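Local coordinates for protein antigen, P35 (Borreliella spielmanii A14S, PDB 6HPN) that is of unknown function but, as an outer surface protein (probably a lipoprotein) of the PFam54 family orthologous to B. burgdorferi BBA64, is thought to contribute to Lyme disease pathogenesis, at residues 174-179 and 195-200. Residues are numbered along the deposited sequence; the frame is centred on the assembly and turned at random.
Sequences IKEYNA and ELKNSK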
loop_
_atom_site.group_PDB
_atom_site.type_symbol
_atom_site.label_atom_id
_atom_site.label_comp_id
_atom_site.label_asym_id
_atom_site.label_seq_id
_atom_site.Cartn_x
_atom_site.Cartn_y
_atom_site.Cartn_z
ATOM N N ILE A 174 -12.807 10.277 5.370
ATOM C CA ILE A 174 -12.459 11.430 6.249
ATOM C C ILE A 174 -13.463 12.573 6.020
ATOM O O ILE A 174 -14.006 13.080 7.018
ATOM C CB ILE A 174 -10.994 11.858 6.014
ATOM C CG1 ILE A 174 -10.037 10.791 6.549
ATOM C CG2 ILE A 174 -10.689 13.217 6.625
ATOM C CD1 ILE A 174 -8.587 11.051 6.243
ATOM N N LYS A 175 -13.669 12.972 4.762
ATOM C CA LYS A 175 -14.591 14.068 4.387
ATOM C C LYS A 175 -15.975 13.744 4.943
ATOM O O LYS A 175 -16.536 14.618 5.608
ATOM C CB LYS A 175 -14.635 14.278 2.874
ATOM C CG LYS A 175 -13.813 15.462 2.379
ATOM C CD LYS A 175 -12.951 15.219 1.124
ATOM C CE LYS A 175 -11.608 15.934 1.198
ATOM N NZ LYS A 175 -10.678 15.522 0.118
ATOM N N GLU A 176 -16.460 12.520 4.713
ATOM C CA GLU A 176 -17.847 12.097 5.032
ATOM C C GLU A 176 -18.021 12.022 6.551
ATOM O O GLU A 176 -19.096 12.463 7.046
ATOM C CB GLU A 176 -18.183 10.776 4.340
ATOM C CG GLU A 176 -18.313 10.934 2.840
ATOM C CD GLU A 176 -18.127 9.672 2.021
ATOM O OE1 GLU A 176 -18.153 8.571 2.604
ATOM O OE2 GLU A 176 -17.953 9.798 0.795
ATOM N N TYR A 177 -17.009 11.508 7.249
ATOM C CA TYR A 177 -17.002 11.367 8.722
ATOM C C TYR A 177 -17.096 12.772 9.321
ATOM O O TYR A 177 -17.788 12.980 10.347
ATOM C CB TYR A 177 -15.773 10.577 9.190
ATOM C CG TYR A 177 -15.662 10.399 10.688
ATOM C CD1 TYR A 177 -16.259 9.332 11.360
ATOM C CD2 TYR A 177 -14.979 11.333 11.459
ATOM C CE1 TYR A 177 -16.172 9.206 12.746
ATOM C CE2 TYR A 177 -14.899 11.235 12.840
ATOM C CZ TYR A 177 -15.490 10.166 13.489
ATOM O OH TYR A 177 -15.363 10.095 14.855
ATOM N N ASN A 178 -16.401 13.728 8.715
ATOM C CA ASN A 178 -16.305 15.101 9.267
ATOM C C ASN A 178 -17.544 15.916 8.852
ATOM O O ASN A 178 -17.777 16.962 9.486
ATOM C CB ASN A 178 -15.008 15.792 8.844
ATOM C CG ASN A 178 -13.767 15.258 9.545
ATOM O OD1 ASN A 178 -13.776 14.928 10.732
ATOM N ND2 ASN A 178 -12.671 15.201 8.809
ATOM N N ALA A 179 -18.320 15.460 7.848
ATOM C CA ALA A 179 -19.499 16.181 7.309
ATOM C C ALA A 179 -20.788 15.631 7.931
ATOM O O ALA A 179 -21.821 16.311 7.811
ATOM C CB ALA A 179 -19.544 16.071 5.813
ATOM N N GLU A 195 -17.210 -0.621 4.651
ATOM C CA GLU A 195 -17.383 -1.930 3.956
ATOM C C GLU A 195 -17.747 -1.729 2.479
ATOM O O GLU A 195 -17.247 -2.498 1.649
ATOM C CB GLU A 195 -18.442 -2.792 4.630
ATOM C CG GLU A 195 -18.482 -4.202 4.079
ATOM C CD GLU A 195 -19.100 -5.204 5.034
ATOM O OE1 GLU A 195 -19.877 -4.782 5.885
ATOM O OE2 GLU A 195 -18.778 -6.396 4.947
ATOM N N LEU A 196 -18.581 -0.739 2.158
ATOM C CA LEU A 196 -18.986 -0.448 0.753
ATOM C C LEU A 196 -17.742 -0.085 -0.051
ATOM O O LEU A 196 -17.641 -0.544 -1.179
ATOM C CB LEU A 196 -20.022 0.683 0.704
ATOM C CG LEU A 196 -21.450 0.283 1.086
ATOM C CD1 LEU A 196 -22.385 1.489 1.034
ATOM C CD2 LEU A 196 -21.979 -0.850 0.204
ATOM N N LYS A 197 -16.834 0.694 0.543
ATOM C CA LYS A 197 -15.591 1.189 -0.109
ATOM C C LYS A 197 -14.540 0.072 -0.222
ATOM O O LYS A 197 -13.629 0.238 -1.056
ATOM C CB LYS A 197 -15.015 2.356 0.695
ATOM C CG LYS A 197 -15.688 3.696 0.459
ATOM C CD LYS A 197 -15.196 4.757 1.398
ATOM C CE LYS A 197 -15.834 6.108 1.163
ATOM N NZ LYS A 197 -17.199 6.154 1.729
ATOM N N ASN A 198 -14.654 -0.990 0.598
ATOM C CA ASN A 198 -13.655 -2.082 0.733
ATOM C C ASN A 198 -14.381 -3.427 0.652
ATOM O O ASN A 198 -14.326 -4.212 1.614
ATOM C CB ASN A 198 -12.848 -1.934 2.027
ATOM C CG ASN A 198 -12.052 -0.646 2.094
ATOM O OD1 ASN A 198 -10.953 -0.598 1.572
ATOM N ND2 ASN A 198 -12.572 0.402 2.728
ATOM N N SER A 199 -15.048 -3.694 -0.467
ATOM C CA SER A 199 -15.747 -4.983 -0.708
ATOM C C SER A 199 -14.729 -6.131 -0.840
ATOM O O SER A 199 -13.511 -5.864 -1.079
ATOM C CB SER A 199 -16.651 -4.882 -1.904
ATOM O OG SER A 199 -15.906 -4.718 -3.101
ATOM N N LYS A 200 -15.215 -7.362 -0.660
ATOM C CA LYS A 200 -14.442 -8.630 -0.764
ATOM C C LYS A 200 -14.054 -8.876 -2.227
ATOM O O LYS A 200 -12.955 -9.391 -2.475
ATOM C CB LYS A 200 -15.267 -9.814 -0.247
ATOM C CG LYS A 200 -15.645 -9.760 1.227
ATOM C CD LYS A 200 -16.948 -10.486 1.504
ATOM C CE LYS A 200 -16.823 -11.997 1.489
ATOM N NZ LYS A 200 -16.775 -12.543 2.868
#
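Glu-176 and Lys-197 make this contact by themselves, a single salt bridge between two helices whose backbones stay well apart: the CA atoms of Glu-176 and Lys-197 are 12.3 Å from each other. The two side chains reach across from opposite directions. Lys-197 NZ donates to Glu-176 OE1 at 2.7 Å, and OE1 accepts through its syn lone pair, on the side of OE2. The carboxylate is gripped unevenly all the same, since OE2 of Glu-176 stays 3.8 Å from NZ of Lys-197. Beyond CG the glutamate is extended. The lysine runs straight through CE and then bends toward OE1 at the last torsion (chi4 78°), bringing NZ closer than CE, which is 3.7 Å from OE1 of Glu-176.

Further hydrogen bonds tie both charged ends to one amide, that of Asn-193, a turn before the lysine on its own helix. Its ND2 donates to Glu-176 OE1 and its OD1 accepts from Lys-197 NZ, which probably helps hold the ammonium at the carboxylate. The side chain of Lys-197 also touches Asp-169 and Asp-172, so the surrounding charge is probably favourable to a protonated amine.

Only 66 Å² is buried between the segments. Within the all-helical Bbcrasp-1 (PFam54) domain, in the C-terminal portion of the longer natural protein, this surface link joins the C-terminal part of helix 146-179 to the last turn of helix 187-197, spanning the reversal made through the short helix 181-185. Ile-174 and Tyr-177 pack on helix 89-102, and Ser-199, just past helix 187-197, is the N-cap of helix 200-221.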